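Local coordinates for protein CobC (Shigella flexneri 2a, PDB 6NRU) that catalyses removal of the phosphate from adenosylcobalamin 5'-phosphate and alpha-ribazole 5'-phosphate, a step in assembling the nucleotide loop of vitamin B12, at residues L52-L58 against H77-N83; V176-S182 against V195-I201. One frame throughout, in Å; residues are numbered along the deposited sequence.

Overall arrangement
A single mixed sheet can carry a catalytic site by letting loops leave its strands, and the two contacts illustrate this in one histidine phosphatase domain. Interaction 1 comes first along the chain and is complete before interaction 2 begins. It pairs strand 52-55 with the edge strand 76-78 in a beta-alpha-beta unit, whereas interaction 2 lies in the antiparallel hairpin 181-187/190-198 that forms the other edge. Their centres are about 19 Å apart and their nearest atoms about 11 Å, so they do not touch but share the sheet. Side chain to side chain, Leu58 of interaction 1 lies about 4 Å from Glu84 and Gln178 of interaction 2 about 4 Å from His11, the probable catalytic residues.

Interaction 1: L52-L58 against H77-N83; sequences LVLCSEL and HIIPELN
Glu57, His77 and Asn83 bury the most surface here, in a parallel strand pair beyond which 77-83 turns and packs back against 52-58. Leu54 and Cys55, extended, pair in parallel with His77 and Ile78 (CA-CA 4.8 and 4.9 Å). His77 N donates to Val53 O (2.7 Å), Cys55 N to His77 O (2.8 Å) and Ile79 N to Cys55 O (2.8 Å). The His77 side chain (chi1 m) shares a sheet face with Leu54, and Leu52 CD1 makes a CH-pi contact over its ring, 3.8 Å from the centroid. A 3-10 turn at 80-82 brings Leu82 CD1 to 3.9 Å from Leu54 CB and returns Asn83 (chi1 m) to Glu57 (chi1 m, chi2 t). The amide grips backbone and side chain: Glu57 N donates to Asn83 OD1 (2.7 Å), and Asn83 ND2 to Glu57 OE1 (2.9 Å). This clasp lies just before Glu84, the probable proton donor/acceptor, while Ser56 OG bonds to His152. Helix 59-69, with Leu58 at the N-cap position, makes the beta-alpha-beta crossover between the strands and covers Val53, Cys55 and Ile78; Phe134 of helix 124-136 meets Leu54 and Ile79, and strand 146-151 pairs with the other edge of 52-55.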
# COMPACT_ATOMS: atom_id res chain seq x y z
N LEU A 52 2.49 -13.12 -10.90
CA LEU A 52 2.56 -11.70 -11.23
C LEU A 52 2.87 -10.92 -9.96
O LEU A 52 2.37 -11.26 -8.89
CB LEU A 52 1.26 -11.21 -11.86
CG LEU A 52 1.28 -9.79 -12.42
CD1 LEU A 52 2.32 -9.66 -13.53
CD2 LEU A 52 -0.09 -9.40 -12.93
N VAL A 53 3.68 -9.88 -10.10
CA VAL A 53 3.99 -8.97 -9.00
C VAL A 53 3.74 -7.55 -9.48
O VAL A 53 4.32 -7.12 -10.48
CB VAL A 53 5.43 -9.12 -8.49
CG1 VAL A 53 5.71 -8.10 -7.40
CG2 VAL A 53 5.67 -10.53 -7.97
N LEU A 54 2.88 -6.82 -8.78
CA LEU A 54 2.62 -5.41 -9.04
C LEU A 54 3.11 -4.61 -7.85
O LEU A 54 2.76 -4.91 -6.71
CB LEU A 54 1.13 -5.16 -9.29
CG LEU A 54 0.43 -6.13 -10.24
CD1 LEU A 54 -1.05 -5.81 -10.32
CD2 LEU A 54 1.06 -6.08 -11.62
N CYS A 55 3.93 -3.59 -8.12
CA CYS A 55 4.62 -2.86 -7.07
C CYS A 55 4.52 -1.37 -7.32
O CYS A 55 4.42 -0.92 -8.47
CB CYS A 55 6.09 -3.29 -7.00
SG CYS A 55 7.05 -2.57 -5.66
N SER A 56 4.53 -0.60 -6.24
CA SER A 56 4.55 0.85 -6.37
C SER A 56 5.94 1.31 -6.82
O SER A 56 6.93 0.59 -6.72
CB SER A 56 4.16 1.52 -5.06
OG SER A 56 5.30 1.93 -4.33
N GLU A 57 5.99 2.55 -7.33
CA GLU A 57 7.26 3.10 -7.80
C GLU A 57 8.22 3.37 -6.66
O GLU A 57 9.44 3.27 -6.85
CB GLU A 57 7.02 4.39 -8.58
CG GLU A 57 6.12 4.27 -9.79
CD GLU A 57 6.01 5.58 -10.55
OE1 GLU A 57 6.12 6.65 -9.91
OE2 GLU A 57 5.81 5.53 -11.78
N LEU A 58 7.71 3.71 -5.48
CA LEU A 58 8.56 4.16 -4.39
C LEU A 58 9.48 3.03 -3.93
O LEU A 58 9.06 1.88 -3.79
CB LEU A 58 7.70 4.67 -3.23
CG LEU A 58 6.66 5.72 -3.62
CD1 LEU A 58 5.97 6.27 -2.40
CD2 LEU A 58 7.31 6.84 -4.41
N HIS A 77 5.77 -5.70 -12.29
CA HIS A 77 5.25 -4.50 -12.91
C HIS A 77 5.29 -3.36 -11.90
O HIS A 77 4.88 -3.52 -10.75
CB HIS A 77 3.81 -4.70 -13.39
CG HIS A 77 3.66 -5.74 -14.45
ND1 HIS A 77 2.66 -5.68 -15.40
CD2 HIS A 77 4.36 -6.87 -14.71
CE1 HIS A 77 2.76 -6.73 -16.20
NE2 HIS A 77 3.78 -7.47 -15.80
N ILE A 78 5.80 -2.21 -12.32
CA ILE A 78 5.83 -1.01 -11.49
C ILE A 78 4.62 -0.17 -11.87
O ILE A 78 4.57 0.43 -12.95
CB ILE A 78 7.14 -0.23 -11.67
CG1 ILE A 78 8.33 -1.13 -11.39
CG2 ILE A 78 7.17 0.96 -10.75
CD1 ILE A 78 8.39 -1.63 -9.96
N ILE A 79 3.63 -0.12 -10.98
CA ILE A 79 2.37 0.56 -11.24
C ILE A 79 2.39 1.89 -10.48
O ILE A 79 2.43 1.88 -9.24
CB ILE A 79 1.17 -0.30 -10.82
CG1 ILE A 79 1.26 -1.68 -11.47
CG2 ILE A 79 -0.14 0.38 -11.19
CD1 ILE A 79 1.29 -1.63 -12.98
N PRO A 80 2.38 3.04 -11.17
CA PRO A 80 2.36 4.32 -10.45
C PRO A 80 1.07 4.56 -9.69
O PRO A 80 1.06 5.38 -8.76
CB PRO A 80 2.55 5.36 -11.57
CG PRO A 80 2.96 4.58 -12.78
CD PRO A 80 2.37 3.22 -12.63
N GLU A 81 -0.02 3.89 -10.06
CA GLU A 81 -1.27 4.00 -9.32
C GLU A 81 -1.14 3.45 -7.91
O GLU A 81 -1.88 3.88 -7.02
CB GLU A 81 -2.40 3.28 -10.06
CG GLU A 81 -2.99 4.06 -11.23
CD GLU A 81 -2.09 4.09 -12.45
OE1 GLU A 81 -1.11 3.32 -12.48
OE2 GLU A 81 -2.36 4.88 -13.38
N LEU A 82 -0.21 2.52 -7.69
CA LEU A 82 0.03 1.94 -6.37
C LEU A 82 0.89 2.82 -5.48
O LEU A 82 1.17 2.43 -4.34
CB LEU A 82 0.71 0.57 -6.52
CG LEU A 82 -0.15 -0.55 -7.12
CD1 LEU A 82 0.67 -1.80 -7.38
CD2 LEU A 82 -1.33 -0.87 -6.21
N ASN A 83 1.29 4.00 -5.95
CA ASN A 83 2.15 4.87 -5.17
C ASN A 83 1.42 5.43 -3.96
O ASN A 83 0.20 5.59 -3.95
CB ASN A 83 2.65 6.04 -6.03
CG ASN A 83 3.67 5.61 -7.04
OD1 ASN A 83 4.17 4.49 -7.00
ND2 ASN A 83 3.99 6.51 -7.97

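Interaction 2: V176-S182 against V195-I201; sequences VDQGCWS and VLNSRAI. With SO4 (sulfate ion), chain M.
A G1 beta bulge distinguishes this hairpin end: Asn197, with positive phi (58/55), and Ser198 both face Trp181. Trp181 and Ser198 form an antiparallel hydrogen-bonded pair, Trp181 N to Ser198 O 3.1 Å and Ser198 N to Trp181 O 2.9 Å. Over one face of the Trp181 indole (chi1 p, chi2 -89°), Val195 CG1 and Ser198 CB make CH-pi contacts, 4.0 Å from the six- and five-membered ring centroids respectively; its NE1 donates to Ala200 O (2.9 Å). Asn197 N donates to Ser182 OG (3.1 Å), and Asp177 N to Asn197 OD1 (2.8 Å), while Asn197 ND2 holds Arg175 O. In the type II turn 177-180, Gly179 (76/8) has a positive phi, which favours glycine; a CB would also clash with Arg199 NH1, which donates to O1 (2.9 Å) of a sulfate probably from the crystallisation liquor, also held by Arg33 and Gln37. Gln178 NE2 bonds to Asn17, near the probable phosphohistidine His11. Strand 5-10 flanks 181-187, Trp7 meeting Trp181; helices 32-44 and 153-163 contact Trp181 and Leu196 respectively.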
# COMPACT_ATOMS: atom_id res chain seq x y z
N VAL A 176 -3.82 -1.88 7.34
CA VAL A 176 -2.91 -2.87 6.80
C VAL A 176 -1.56 -2.71 7.49
O VAL A 176 -0.95 -1.64 7.45
CB VAL A 176 -2.76 -2.73 5.27
CG1 VAL A 176 -1.72 -3.70 4.75
CG2 VAL A 176 -4.11 -2.97 4.60
N ASP A 177 -1.10 -3.79 8.13
CA ASP A 177 0.04 -3.76 9.03
C ASP A 177 1.34 -4.14 8.32
O ASP A 177 1.35 -4.82 7.29
CB ASP A 177 -0.19 -4.71 10.21
CG ASP A 177 -1.25 -4.20 11.15
OD1 ASP A 177 -1.89 -3.18 10.83
OD2 ASP A 177 -1.44 -4.83 12.21
N GLN A 178 2.45 -3.70 8.92
CA GLN A 178 3.77 -4.03 8.42
C GLN A 178 4.23 -5.36 9.00
O GLN A 178 3.91 -5.71 10.14
CB GLN A 178 4.77 -2.92 8.78
CG GLN A 178 4.50 -1.61 8.05
CD GLN A 178 5.37 -0.47 8.53
OE1 GLN A 178 5.64 -0.33 9.72
NE2 GLN A 178 5.83 0.36 7.59
N GLY A 179 4.99 -6.10 8.20
CA GLY A 179 5.38 -7.45 8.57
C GLY A 179 4.28 -8.48 8.42
O GLY A 179 4.47 -9.62 8.85
N CYS A 180 3.15 -8.11 7.82
CA CYS A 180 2.01 -8.99 7.62
C CYS A 180 1.67 -9.07 6.14
O CYS A 180 2.20 -8.33 5.31
CB CYS A 180 0.79 -8.50 8.41
SG CYS A 180 1.04 -8.27 10.18
N TRP A 181 0.76 -9.99 5.82
CA TRP A 181 0.26 -10.14 4.46
C TRP A 181 -1.24 -10.37 4.51
O TRP A 181 -1.77 -10.94 5.48
CB TRP A 181 0.96 -11.28 3.72
CG TRP A 181 0.77 -12.62 4.37
CD1 TRP A 181 1.56 -13.18 5.33
CD2 TRP A 181 -0.28 -13.56 4.11
NE1 TRP A 181 1.06 -14.42 5.68
CE2 TRP A 181 -0.07 -14.67 4.95
CE3 TRP A 181 -1.38 -13.57 3.25
CZ2 TRP A 181 -0.91 -15.78 4.95
CZ3 TRP A 181 -2.22 -14.67 3.25
CH2 TRP A 181 -1.98 -15.76 4.10
N SER A 182 -1.93 -9.92 3.46
CA SER A 182 -3.37 -10.08 3.33
C SER A 182 -3.68 -10.65 1.95
O SER A 182 -2.86 -10.62 1.04
CB SER A 182 -4.10 -8.74 3.52
OG SER A 182 -3.65 -8.09 4.69
N VAL A 195 -8.03 -13.03 4.07
CA VAL A 195 -6.98 -12.95 5.09
C VAL A 195 -6.59 -11.49 5.25
O VAL A 195 -6.44 -10.76 4.27
CB VAL A 195 -5.75 -13.79 4.71
CG1 VAL A 195 -4.64 -13.59 5.73
CG2 VAL A 195 -6.10 -15.27 4.61
N LEU A 196 -6.43 -11.05 6.50
CA LEU A 196 -6.01 -9.69 6.79
C LEU A 196 -4.94 -9.72 7.87
O LEU A 196 -5.19 -10.24 8.97
CB LEU A 196 -7.18 -8.81 7.22
CG LEU A 196 -6.87 -7.31 7.33
CD1 LEU A 196 -6.64 -6.71 5.95
CD2 LEU A 196 -7.99 -6.57 8.04
N ASN A 197 -3.76 -9.19 7.55
CA ASN A 197 -2.68 -8.98 8.51
C ASN A 197 -2.27 -10.28 9.19
O ASN A 197 -2.25 -10.40 10.42
CB ASN A 197 -3.08 -7.92 9.54
CG ASN A 197 -3.31 -6.56 8.92
OD1 ASN A 197 -2.59 -6.17 8.00
ND2 ASN A 197 -4.31 -5.84 9.41
N SER A 198 -1.93 -11.27 8.37
CA SER A 198 -1.46 -12.54 8.87
C SER A 198 0.05 -12.56 8.99
O SER A 198 0.77 -11.91 8.21
CB SER A 198 -1.91 -13.69 7.96
OG SER A 198 -1.28 -14.90 8.32
N ARG A 199 0.54 -13.30 9.98
CA ARG A 199 1.96 -13.60 10.11
C ARG A 199 2.22 -15.10 10.03
O ARG A 199 3.28 -15.57 10.46
CB ARG A 199 2.52 -13.03 11.41
CG ARG A 199 2.68 -11.53 11.41
CD ARG A 199 2.95 -11.00 12.80
NE ARG A 199 2.52 -9.61 12.93
CZ ARG A 199 3.30 -8.56 12.68
NH1 ARG A 199 4.55 -8.74 12.28
NH2 ARG A 199 2.82 -7.33 12.82
N ALA A 200 1.27 -15.86 9.50
CA ALA A 200 1.41 -17.30 9.34
C ALA A 200 1.93 -17.63 7.95
O ALA A 200 2.00 -16.78 7.06
CB ALA A 200 0.08 -18.00 9.59
N ILE A 201 2.31 -18.89 7.76
CA ILE A 201 2.74 -19.36 6.45
C ILE A 201 1.55 -19.35 5.51
O ILE A 201 0.47 -19.87 5.83
CB ILE A 201 3.36 -20.77 6.56
CG1 ILE A 201 4.65 -20.72 7.37
CG2 ILE A 201 3.62 -21.34 5.17
CD1 ILE A 201 5.33 -22.06 7.51
S SO4 M . 7.92 -7.19 13.51
O1 SO4 M . 7.00 -7.15 12.37
O2 SO4 M . 7.97 -5.87 14.13
O3 SO4 M . 7.45 -8.17 14.48
O4 SO4 M . 9.26 -7.55 13.05
O HOH W 1 0.40 -5.68 13.77
O HOH W 2 -1.27 -7.00 5.51